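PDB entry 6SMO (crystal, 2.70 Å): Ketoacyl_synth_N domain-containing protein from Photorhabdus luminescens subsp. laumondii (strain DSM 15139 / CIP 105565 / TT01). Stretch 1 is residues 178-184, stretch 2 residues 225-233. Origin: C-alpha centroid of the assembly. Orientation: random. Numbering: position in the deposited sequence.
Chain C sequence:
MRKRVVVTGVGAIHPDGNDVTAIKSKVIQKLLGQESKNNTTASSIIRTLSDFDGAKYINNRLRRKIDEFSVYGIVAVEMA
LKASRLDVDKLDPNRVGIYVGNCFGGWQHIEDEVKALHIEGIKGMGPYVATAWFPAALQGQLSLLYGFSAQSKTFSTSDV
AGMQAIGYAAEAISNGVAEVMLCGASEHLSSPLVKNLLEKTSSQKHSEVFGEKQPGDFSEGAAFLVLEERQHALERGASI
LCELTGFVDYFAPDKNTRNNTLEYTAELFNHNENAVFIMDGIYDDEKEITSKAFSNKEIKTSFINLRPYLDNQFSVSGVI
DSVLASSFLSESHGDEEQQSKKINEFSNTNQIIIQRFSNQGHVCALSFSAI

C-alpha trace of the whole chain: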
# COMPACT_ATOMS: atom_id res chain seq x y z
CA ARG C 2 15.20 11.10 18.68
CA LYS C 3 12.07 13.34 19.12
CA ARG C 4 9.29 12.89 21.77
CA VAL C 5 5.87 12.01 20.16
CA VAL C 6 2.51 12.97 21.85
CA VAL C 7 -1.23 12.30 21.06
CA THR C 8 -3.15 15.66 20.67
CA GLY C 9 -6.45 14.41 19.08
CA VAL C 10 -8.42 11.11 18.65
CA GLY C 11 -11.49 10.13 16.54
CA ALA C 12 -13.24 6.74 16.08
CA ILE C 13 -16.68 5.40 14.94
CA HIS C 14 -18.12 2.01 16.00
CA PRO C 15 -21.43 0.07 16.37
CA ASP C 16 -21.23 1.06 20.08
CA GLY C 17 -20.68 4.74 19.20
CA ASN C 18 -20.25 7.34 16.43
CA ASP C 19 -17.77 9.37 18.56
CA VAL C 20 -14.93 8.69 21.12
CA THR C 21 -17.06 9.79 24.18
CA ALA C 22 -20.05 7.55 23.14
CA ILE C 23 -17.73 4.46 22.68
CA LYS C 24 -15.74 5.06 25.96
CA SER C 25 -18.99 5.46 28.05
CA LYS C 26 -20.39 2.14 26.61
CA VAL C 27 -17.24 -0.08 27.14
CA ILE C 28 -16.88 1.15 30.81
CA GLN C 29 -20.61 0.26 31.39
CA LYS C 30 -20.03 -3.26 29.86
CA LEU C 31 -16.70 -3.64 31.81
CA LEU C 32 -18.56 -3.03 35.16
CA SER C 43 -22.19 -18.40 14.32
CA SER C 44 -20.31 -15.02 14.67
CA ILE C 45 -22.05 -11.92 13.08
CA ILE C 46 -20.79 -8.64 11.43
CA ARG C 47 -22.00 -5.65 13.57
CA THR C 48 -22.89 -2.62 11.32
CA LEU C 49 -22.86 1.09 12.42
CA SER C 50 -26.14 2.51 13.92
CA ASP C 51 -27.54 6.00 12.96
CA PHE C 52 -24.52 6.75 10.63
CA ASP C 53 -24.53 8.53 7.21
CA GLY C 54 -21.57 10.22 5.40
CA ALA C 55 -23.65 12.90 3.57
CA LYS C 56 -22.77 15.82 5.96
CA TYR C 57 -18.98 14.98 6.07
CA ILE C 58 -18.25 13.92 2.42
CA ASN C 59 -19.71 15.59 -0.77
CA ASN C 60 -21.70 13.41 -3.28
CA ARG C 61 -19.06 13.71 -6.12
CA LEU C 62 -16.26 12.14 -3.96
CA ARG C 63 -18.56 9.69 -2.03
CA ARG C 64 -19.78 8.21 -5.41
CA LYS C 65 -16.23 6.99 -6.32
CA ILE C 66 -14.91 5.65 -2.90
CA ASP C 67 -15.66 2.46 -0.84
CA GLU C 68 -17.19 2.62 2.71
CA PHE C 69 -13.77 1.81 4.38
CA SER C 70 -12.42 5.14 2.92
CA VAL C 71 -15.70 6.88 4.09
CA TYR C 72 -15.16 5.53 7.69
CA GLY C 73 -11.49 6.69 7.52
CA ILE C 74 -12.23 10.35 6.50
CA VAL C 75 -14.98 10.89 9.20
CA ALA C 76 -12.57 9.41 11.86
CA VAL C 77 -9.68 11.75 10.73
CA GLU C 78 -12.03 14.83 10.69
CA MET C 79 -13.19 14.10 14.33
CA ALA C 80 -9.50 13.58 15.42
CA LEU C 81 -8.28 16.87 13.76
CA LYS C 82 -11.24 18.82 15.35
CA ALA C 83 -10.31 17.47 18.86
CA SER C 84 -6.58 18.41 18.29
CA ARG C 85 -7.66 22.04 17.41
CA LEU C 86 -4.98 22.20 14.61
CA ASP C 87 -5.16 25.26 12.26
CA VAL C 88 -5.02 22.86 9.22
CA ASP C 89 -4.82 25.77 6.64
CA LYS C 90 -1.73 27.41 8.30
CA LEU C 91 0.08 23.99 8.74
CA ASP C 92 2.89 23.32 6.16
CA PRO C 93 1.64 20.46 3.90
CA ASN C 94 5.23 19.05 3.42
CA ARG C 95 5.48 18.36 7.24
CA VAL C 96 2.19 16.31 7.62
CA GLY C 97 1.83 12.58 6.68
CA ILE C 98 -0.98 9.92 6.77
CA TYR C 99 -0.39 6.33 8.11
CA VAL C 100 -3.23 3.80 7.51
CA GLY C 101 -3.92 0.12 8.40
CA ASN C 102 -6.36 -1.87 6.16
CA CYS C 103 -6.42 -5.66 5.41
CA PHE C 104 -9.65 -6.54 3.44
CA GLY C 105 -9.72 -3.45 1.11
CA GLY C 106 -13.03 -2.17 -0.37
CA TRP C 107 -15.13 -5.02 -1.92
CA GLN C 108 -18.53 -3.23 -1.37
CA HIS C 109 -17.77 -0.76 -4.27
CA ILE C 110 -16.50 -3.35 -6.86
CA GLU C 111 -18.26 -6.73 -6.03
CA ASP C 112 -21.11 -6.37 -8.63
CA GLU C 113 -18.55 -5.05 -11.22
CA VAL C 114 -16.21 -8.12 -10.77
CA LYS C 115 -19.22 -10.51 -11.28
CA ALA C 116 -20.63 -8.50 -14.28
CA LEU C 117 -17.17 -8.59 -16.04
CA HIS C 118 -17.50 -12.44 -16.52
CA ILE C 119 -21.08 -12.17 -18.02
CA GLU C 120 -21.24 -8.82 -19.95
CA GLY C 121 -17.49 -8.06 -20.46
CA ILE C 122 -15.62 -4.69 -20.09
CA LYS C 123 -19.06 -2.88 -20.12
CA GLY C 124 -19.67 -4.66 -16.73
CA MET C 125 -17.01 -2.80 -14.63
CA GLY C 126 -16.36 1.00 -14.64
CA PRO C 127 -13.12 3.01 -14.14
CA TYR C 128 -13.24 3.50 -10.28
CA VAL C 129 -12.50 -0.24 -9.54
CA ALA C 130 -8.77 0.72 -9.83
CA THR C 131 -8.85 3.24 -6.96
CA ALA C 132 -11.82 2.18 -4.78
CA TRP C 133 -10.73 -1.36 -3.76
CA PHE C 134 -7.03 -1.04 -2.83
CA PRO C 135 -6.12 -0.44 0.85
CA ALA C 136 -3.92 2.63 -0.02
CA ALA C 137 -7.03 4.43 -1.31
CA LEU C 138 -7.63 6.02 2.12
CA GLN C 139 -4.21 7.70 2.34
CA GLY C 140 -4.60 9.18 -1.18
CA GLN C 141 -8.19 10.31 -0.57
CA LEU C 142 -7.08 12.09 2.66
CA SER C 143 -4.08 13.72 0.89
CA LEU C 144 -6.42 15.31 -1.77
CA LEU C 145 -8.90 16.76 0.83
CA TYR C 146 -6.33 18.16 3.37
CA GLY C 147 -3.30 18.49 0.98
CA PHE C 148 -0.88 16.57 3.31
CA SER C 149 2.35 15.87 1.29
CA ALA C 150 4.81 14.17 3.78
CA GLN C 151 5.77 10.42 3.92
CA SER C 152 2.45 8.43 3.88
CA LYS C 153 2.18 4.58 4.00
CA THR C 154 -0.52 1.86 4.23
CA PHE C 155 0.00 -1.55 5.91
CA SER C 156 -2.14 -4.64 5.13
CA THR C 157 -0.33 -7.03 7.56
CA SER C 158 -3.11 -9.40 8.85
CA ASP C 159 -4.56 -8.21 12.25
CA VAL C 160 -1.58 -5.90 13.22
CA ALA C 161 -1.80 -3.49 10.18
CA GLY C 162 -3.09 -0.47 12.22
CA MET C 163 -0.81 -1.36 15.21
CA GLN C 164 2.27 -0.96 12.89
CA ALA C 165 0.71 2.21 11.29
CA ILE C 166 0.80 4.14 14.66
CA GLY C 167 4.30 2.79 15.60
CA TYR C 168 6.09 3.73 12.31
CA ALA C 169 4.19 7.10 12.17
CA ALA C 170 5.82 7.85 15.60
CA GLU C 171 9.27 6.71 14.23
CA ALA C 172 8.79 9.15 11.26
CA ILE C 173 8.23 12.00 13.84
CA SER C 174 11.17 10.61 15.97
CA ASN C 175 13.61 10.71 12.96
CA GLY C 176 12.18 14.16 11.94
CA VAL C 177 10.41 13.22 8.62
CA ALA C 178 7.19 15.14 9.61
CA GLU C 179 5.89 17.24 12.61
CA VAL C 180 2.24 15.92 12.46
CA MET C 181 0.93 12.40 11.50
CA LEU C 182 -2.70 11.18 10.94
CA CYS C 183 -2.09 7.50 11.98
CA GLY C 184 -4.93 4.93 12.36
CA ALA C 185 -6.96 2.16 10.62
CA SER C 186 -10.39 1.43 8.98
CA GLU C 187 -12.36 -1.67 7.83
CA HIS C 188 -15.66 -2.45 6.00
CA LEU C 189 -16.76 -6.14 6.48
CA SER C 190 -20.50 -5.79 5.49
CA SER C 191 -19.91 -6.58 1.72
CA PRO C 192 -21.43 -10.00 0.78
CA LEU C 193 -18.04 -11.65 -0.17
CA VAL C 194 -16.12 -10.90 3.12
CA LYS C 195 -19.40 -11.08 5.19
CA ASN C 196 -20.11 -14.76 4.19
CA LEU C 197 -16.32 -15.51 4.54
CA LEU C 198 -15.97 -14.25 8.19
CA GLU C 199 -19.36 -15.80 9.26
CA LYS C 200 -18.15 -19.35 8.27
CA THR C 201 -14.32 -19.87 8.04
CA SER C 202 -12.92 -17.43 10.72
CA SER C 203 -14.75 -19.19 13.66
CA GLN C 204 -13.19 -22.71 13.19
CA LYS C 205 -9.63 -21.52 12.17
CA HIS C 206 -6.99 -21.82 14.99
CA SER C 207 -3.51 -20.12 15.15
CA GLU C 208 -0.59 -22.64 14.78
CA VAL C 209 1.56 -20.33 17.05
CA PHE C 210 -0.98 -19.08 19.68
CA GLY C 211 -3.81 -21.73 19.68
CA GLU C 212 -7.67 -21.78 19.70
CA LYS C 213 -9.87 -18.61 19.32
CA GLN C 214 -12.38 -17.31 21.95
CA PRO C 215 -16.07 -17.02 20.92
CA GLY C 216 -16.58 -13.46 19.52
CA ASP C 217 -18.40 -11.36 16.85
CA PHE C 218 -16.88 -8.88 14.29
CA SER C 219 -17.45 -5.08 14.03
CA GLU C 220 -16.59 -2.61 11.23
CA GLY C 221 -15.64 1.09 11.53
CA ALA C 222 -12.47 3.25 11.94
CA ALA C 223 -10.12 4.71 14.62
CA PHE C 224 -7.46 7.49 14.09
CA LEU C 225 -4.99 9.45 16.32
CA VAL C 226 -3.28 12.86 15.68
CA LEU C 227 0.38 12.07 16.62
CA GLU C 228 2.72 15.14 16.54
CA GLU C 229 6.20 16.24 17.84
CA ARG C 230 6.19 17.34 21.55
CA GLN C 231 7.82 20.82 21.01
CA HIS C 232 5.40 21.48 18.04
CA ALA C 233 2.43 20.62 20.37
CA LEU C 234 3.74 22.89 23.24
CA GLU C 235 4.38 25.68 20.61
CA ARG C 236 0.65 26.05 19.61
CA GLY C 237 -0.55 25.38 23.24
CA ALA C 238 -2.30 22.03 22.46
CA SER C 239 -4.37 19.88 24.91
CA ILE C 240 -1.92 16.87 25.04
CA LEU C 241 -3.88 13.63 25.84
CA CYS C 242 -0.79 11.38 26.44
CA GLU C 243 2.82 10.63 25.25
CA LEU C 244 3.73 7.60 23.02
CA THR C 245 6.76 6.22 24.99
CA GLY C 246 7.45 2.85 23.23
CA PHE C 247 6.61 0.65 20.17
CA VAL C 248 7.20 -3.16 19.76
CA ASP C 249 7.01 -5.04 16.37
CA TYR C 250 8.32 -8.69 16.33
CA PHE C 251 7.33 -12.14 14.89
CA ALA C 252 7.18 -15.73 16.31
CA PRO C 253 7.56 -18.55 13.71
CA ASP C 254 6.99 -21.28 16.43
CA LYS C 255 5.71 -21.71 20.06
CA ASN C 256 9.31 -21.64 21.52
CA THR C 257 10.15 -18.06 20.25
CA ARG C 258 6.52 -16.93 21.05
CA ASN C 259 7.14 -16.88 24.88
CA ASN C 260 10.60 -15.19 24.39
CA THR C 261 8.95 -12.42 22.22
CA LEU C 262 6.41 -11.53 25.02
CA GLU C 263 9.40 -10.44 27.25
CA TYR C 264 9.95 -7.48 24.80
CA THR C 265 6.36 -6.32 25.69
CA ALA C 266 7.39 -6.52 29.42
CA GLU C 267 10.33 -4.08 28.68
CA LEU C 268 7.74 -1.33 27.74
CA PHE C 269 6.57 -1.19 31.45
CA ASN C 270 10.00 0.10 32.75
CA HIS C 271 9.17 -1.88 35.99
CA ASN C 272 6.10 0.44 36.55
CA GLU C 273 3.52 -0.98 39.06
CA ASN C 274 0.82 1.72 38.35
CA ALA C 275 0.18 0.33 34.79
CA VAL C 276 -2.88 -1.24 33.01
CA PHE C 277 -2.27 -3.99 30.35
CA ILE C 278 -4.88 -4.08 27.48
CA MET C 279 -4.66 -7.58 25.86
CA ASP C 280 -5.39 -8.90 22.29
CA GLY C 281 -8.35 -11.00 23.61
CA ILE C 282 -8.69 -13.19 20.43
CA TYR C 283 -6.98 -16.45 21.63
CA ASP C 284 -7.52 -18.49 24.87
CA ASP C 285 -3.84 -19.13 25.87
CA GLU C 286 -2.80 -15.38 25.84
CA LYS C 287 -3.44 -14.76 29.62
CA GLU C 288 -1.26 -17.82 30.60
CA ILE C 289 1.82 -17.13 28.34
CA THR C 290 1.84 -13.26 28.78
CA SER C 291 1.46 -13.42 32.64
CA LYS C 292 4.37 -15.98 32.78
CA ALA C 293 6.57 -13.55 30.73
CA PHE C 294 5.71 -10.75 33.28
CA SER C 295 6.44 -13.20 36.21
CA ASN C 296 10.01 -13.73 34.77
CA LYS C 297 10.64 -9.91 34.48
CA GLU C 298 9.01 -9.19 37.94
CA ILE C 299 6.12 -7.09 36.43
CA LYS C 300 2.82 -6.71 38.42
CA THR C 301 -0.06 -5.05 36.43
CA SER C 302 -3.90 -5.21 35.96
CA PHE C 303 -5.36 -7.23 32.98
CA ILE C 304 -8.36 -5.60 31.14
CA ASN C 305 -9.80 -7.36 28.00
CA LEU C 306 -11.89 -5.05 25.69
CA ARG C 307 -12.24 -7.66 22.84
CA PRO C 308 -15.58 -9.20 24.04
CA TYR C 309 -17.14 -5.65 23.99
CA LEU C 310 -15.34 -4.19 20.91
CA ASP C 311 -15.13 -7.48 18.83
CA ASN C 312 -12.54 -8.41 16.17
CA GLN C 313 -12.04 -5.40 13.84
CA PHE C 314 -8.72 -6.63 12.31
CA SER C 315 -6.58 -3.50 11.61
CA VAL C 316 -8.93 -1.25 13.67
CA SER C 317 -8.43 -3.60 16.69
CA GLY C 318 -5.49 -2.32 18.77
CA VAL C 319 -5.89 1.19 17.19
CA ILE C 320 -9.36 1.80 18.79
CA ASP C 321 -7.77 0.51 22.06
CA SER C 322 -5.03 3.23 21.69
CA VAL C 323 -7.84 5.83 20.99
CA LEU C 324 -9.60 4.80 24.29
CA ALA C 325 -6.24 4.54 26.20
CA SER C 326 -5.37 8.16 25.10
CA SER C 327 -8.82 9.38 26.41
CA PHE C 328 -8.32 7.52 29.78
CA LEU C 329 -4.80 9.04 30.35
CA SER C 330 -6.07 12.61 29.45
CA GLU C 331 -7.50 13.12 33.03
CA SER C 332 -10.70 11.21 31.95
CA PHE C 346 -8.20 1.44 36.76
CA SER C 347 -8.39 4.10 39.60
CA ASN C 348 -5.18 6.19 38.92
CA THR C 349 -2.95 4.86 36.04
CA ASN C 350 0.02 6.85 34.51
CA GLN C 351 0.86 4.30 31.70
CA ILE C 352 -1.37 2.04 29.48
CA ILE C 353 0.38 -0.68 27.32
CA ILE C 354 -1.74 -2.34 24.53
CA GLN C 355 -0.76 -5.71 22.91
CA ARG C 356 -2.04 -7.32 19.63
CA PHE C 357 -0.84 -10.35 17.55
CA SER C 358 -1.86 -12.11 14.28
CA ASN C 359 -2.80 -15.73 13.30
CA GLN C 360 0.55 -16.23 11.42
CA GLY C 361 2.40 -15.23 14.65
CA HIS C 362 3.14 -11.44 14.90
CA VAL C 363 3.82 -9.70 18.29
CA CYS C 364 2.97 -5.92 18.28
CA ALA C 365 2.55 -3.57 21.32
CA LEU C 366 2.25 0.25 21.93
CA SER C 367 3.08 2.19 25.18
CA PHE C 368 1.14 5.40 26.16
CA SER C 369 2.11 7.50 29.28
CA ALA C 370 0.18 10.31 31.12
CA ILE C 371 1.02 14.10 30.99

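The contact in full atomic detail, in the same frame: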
# COMPACT_ATOMS: atom_id res chain seq x y z
N ALA C 178 8.38 14.25 9.54
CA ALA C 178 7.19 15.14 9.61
C ALA C 178 6.94 15.55 11.07
O ALA C 178 7.39 14.83 11.98
CB ALA C 178 6.00 14.44 9.02
N GLU C 179 6.25 16.68 11.27
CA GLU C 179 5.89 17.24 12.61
C GLU C 179 4.56 16.66 13.08
O GLU C 179 4.43 16.42 14.30
CB GLU C 179 5.81 18.77 12.57
CG GLU C 179 7.10 19.44 12.99
CD GLU C 179 8.29 19.13 12.09
OE1 GLU C 179 9.29 18.59 12.60
OE2 GLU C 179 8.20 19.42 10.88
N VAL C 180 3.60 16.47 12.17
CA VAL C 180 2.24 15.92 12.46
C VAL C 180 2.05 14.63 11.64
O VAL C 180 2.63 14.54 10.54
CB VAL C 180 1.14 16.95 12.15
CG1 VAL C 180 -0.22 16.50 12.67
CG2 VAL C 180 1.49 18.33 12.68
N MET C 181 1.26 13.69 12.17
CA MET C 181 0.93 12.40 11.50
C MET C 181 -0.51 11.99 11.84
O MET C 181 -0.82 11.88 13.04
CB MET C 181 1.88 11.28 11.94
CG MET C 181 3.20 11.28 11.19
SD MET C 181 2.99 10.81 9.46
CE MET C 181 4.70 10.81 8.91
N LEU C 182 -1.33 11.76 10.81
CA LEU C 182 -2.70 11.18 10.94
C LEU C 182 -2.58 9.66 10.80
O LEU C 182 -2.78 9.15 9.68
CB LEU C 182 -3.62 11.78 9.87
CG LEU C 182 -4.18 13.17 10.16
CD1 LEU C 182 -5.11 13.14 11.36
CD2 LEU C 182 -3.08 14.19 10.36
N CYS C 183 -2.26 8.98 11.90
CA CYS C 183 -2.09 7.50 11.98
C CYS C 183 -3.39 6.86 12.49
O CYS C 183 -4.05 7.47 13.35
CB CYS C 183 -0.93 7.12 12.89
SG CYS C 183 -1.22 7.52 14.63
N GLY C 184 -3.73 5.68 11.97
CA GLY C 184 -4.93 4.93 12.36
C GLY C 184 -5.23 3.78 11.42
O GLY C 184 -4.30 3.33 10.71
N LEU C 225 -5.67 8.58 15.32
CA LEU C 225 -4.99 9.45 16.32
C LEU C 225 -4.22 10.54 15.57
O LEU C 225 -3.72 10.27 14.46
CB LEU C 225 -4.03 8.60 17.16
CG LEU C 225 -4.68 7.48 17.99
CD1 LEU C 225 -4.72 6.18 17.21
CD2 LEU C 225 -3.93 7.28 19.30
N VAL C 226 -4.14 11.74 16.16
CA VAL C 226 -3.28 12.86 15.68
C VAL C 226 -1.99 12.84 16.51
O VAL C 226 -1.94 13.52 17.56
CB VAL C 226 -3.99 14.22 15.77
CG1 VAL C 226 -3.12 15.36 15.26
CG2 VAL C 226 -5.32 14.21 15.03
N LEU C 227 -1.00 12.07 16.07
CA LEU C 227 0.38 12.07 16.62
C LEU C 227 1.12 13.30 16.09
O LEU C 227 0.98 13.59 14.88
CB LEU C 227 1.11 10.78 16.22
CG LEU C 227 1.06 9.64 17.24
CD1 LEU C 227 -0.37 9.33 17.66
CD2 LEU C 227 1.74 8.40 16.69
N GLU C 228 1.85 14.01 16.95
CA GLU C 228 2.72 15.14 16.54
C GLU C 228 3.88 15.32 17.53
O GLU C 228 3.76 14.84 18.68
CB GLU C 228 1.91 16.43 16.39
CG GLU C 228 1.13 16.84 17.62
CD GLU C 228 0.46 18.19 17.50
OE1 GLU C 228 1.17 19.21 17.49
OE2 GLU C 228 -0.79 18.22 17.38
N GLU C 229 4.94 15.98 17.08
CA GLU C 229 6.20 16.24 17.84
C GLU C 229 5.87 17.08 19.08
O GLU C 229 5.02 17.99 18.96
CB GLU C 229 7.22 16.90 16.92
CG GLU C 229 8.65 16.87 17.46
CD GLU C 229 9.08 18.13 18.20
OE1 GLU C 229 9.62 18.00 19.32
OE2 GLU C 229 8.88 19.23 17.65
N ARG C 230 6.53 16.79 20.21
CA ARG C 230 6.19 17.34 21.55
C ARG C 230 6.36 18.86 21.56
O ARG C 230 5.46 19.55 22.07
CB ARG C 230 7.06 16.68 22.63
CG ARG C 230 6.65 17.03 24.05
CD ARG C 230 7.34 16.16 25.08
NE ARG C 230 7.06 16.59 26.45
CZ ARG C 230 7.67 17.60 27.08
NH1 ARG C 230 7.33 17.89 28.32
NH2 ARG C 230 8.60 18.31 26.47
N GLN C 231 7.49 19.36 21.04
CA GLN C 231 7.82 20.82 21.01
C GLN C 231 6.82 21.55 20.11
O GLN C 231 6.43 22.68 20.47
CB GLN C 231 9.26 21.04 20.55
CG GLN C 231 10.30 20.47 21.51
CD GLN C 231 10.25 21.10 22.88
OE1 GLN C 231 10.12 20.41 23.89
NE2 GLN C 231 10.35 22.42 22.92
N HIS C 232 6.41 20.94 18.99
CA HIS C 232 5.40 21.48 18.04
C HIS C 232 4.04 21.62 18.74
O HIS C 232 3.33 22.60 18.45
CB HIS C 232 5.30 20.61 16.78
CG HIS C 232 4.38 21.15 15.74
ND1 HIS C 232 3.03 20.87 15.74
CD2 HIS C 232 4.61 21.95 14.67
CE1 HIS C 232 2.46 21.48 14.71
NE2 HIS C 232 3.41 22.14 14.04
N ALA C 233 3.70 20.66 19.61
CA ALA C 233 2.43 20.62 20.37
C ALA C 233 2.43 21.72 21.44
O ALA C 233 1.41 22.42 21.58
CB ALA C 233 2.23 19.25 20.98

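Two neighbouring strands, 180-184 and 225-229, run antiparallel at 156° between their directions, with their axes approaching to 4.6 Å. The register pairs Val180 with Glu228, Met181 with Leu227, Leu182 with Val226 and Cys183 with Leu225. Hydrogen bonds join every second pair. Leu225 N gives a nearly straight bond to Cys183 O (2.8 Å, 176°), while the return bond from Cys183 N to Leu225 O is weak at 3.2 Å. Met181 N reaches Leu227 O at 2.7 Å, and its partner, Leu227 N to Met181 O at 3.0 Å, is weak because the angle at hydrogen falls to 126°. The ladder extends one step beyond the first strand, where Glu229 N donates to Glu179 O at 2.9 Å. Glu179 O also receives a CA-H...O contact from Glu228 CA at 3.1 Å. The non-hydrogen-bonded pair Val180-Glu228 is the tightest, with Val180 CA 4.2 Å from Glu228 CA; at the other, Leu182 CA and Val226 CA are 5.1 Å apart.

Alternation then sorts the side chains onto two faces. Met181, Cys183, Leu225 and Leu227 share one, all buried. Cys183, in the p rotamer, places SG 3.9 Å from Leu225 CB and 3.6 Å from Leu227 CD1, so a small, apolar-tolerant group touches two leucines at once. Met181 meets Leu227 through their CB atoms at 4.4 Å, after which its long chain leads away from the second strand.

The other face carries Val180, Leu182, Val226 and Glu228. Val180 CG1 packs 4.1 Å from Val226 CG1, a diagonal contact between beta-branched residues well suited to strands, and Leu182 CD1 comes within 3.8 Å of Val226 CG2. Glu228 is the polar member of this face. Glu228 CB lies 4.2 Å from Val180 CG2, but the end of the side chain leads away, and Glu228 OE1 accepts from His232 ND1 at 3.0 Å, giving the buried carboxylate a partner.

That bond ties the strand to the helix that follows it. Glu229 caps the N-terminus of the helix: Glu229 OE1 accepts from Gln231 N at 3.1 Å and Glu229 OE2 accepts from His232 N at 3.3 Å, using backbone NH groups free at a helix start. His232 points back toward the first stretch: Glu179 CB sits over one ring face, 4.3 Å from the ring centroid, and Val180 CG2 approaches His232 CE1 at 3.9 Å. Glu179 thus contributes its aliphatic part to the contact, while its carboxylate is hydrogen-bonded elsewhere in the structure. The rule is economical: backbone bonds set the register, apolar side chains make up one face and most of the other, and Glu228 and Glu229 tie the strand to the helix. Together the stretches bury 535 Å².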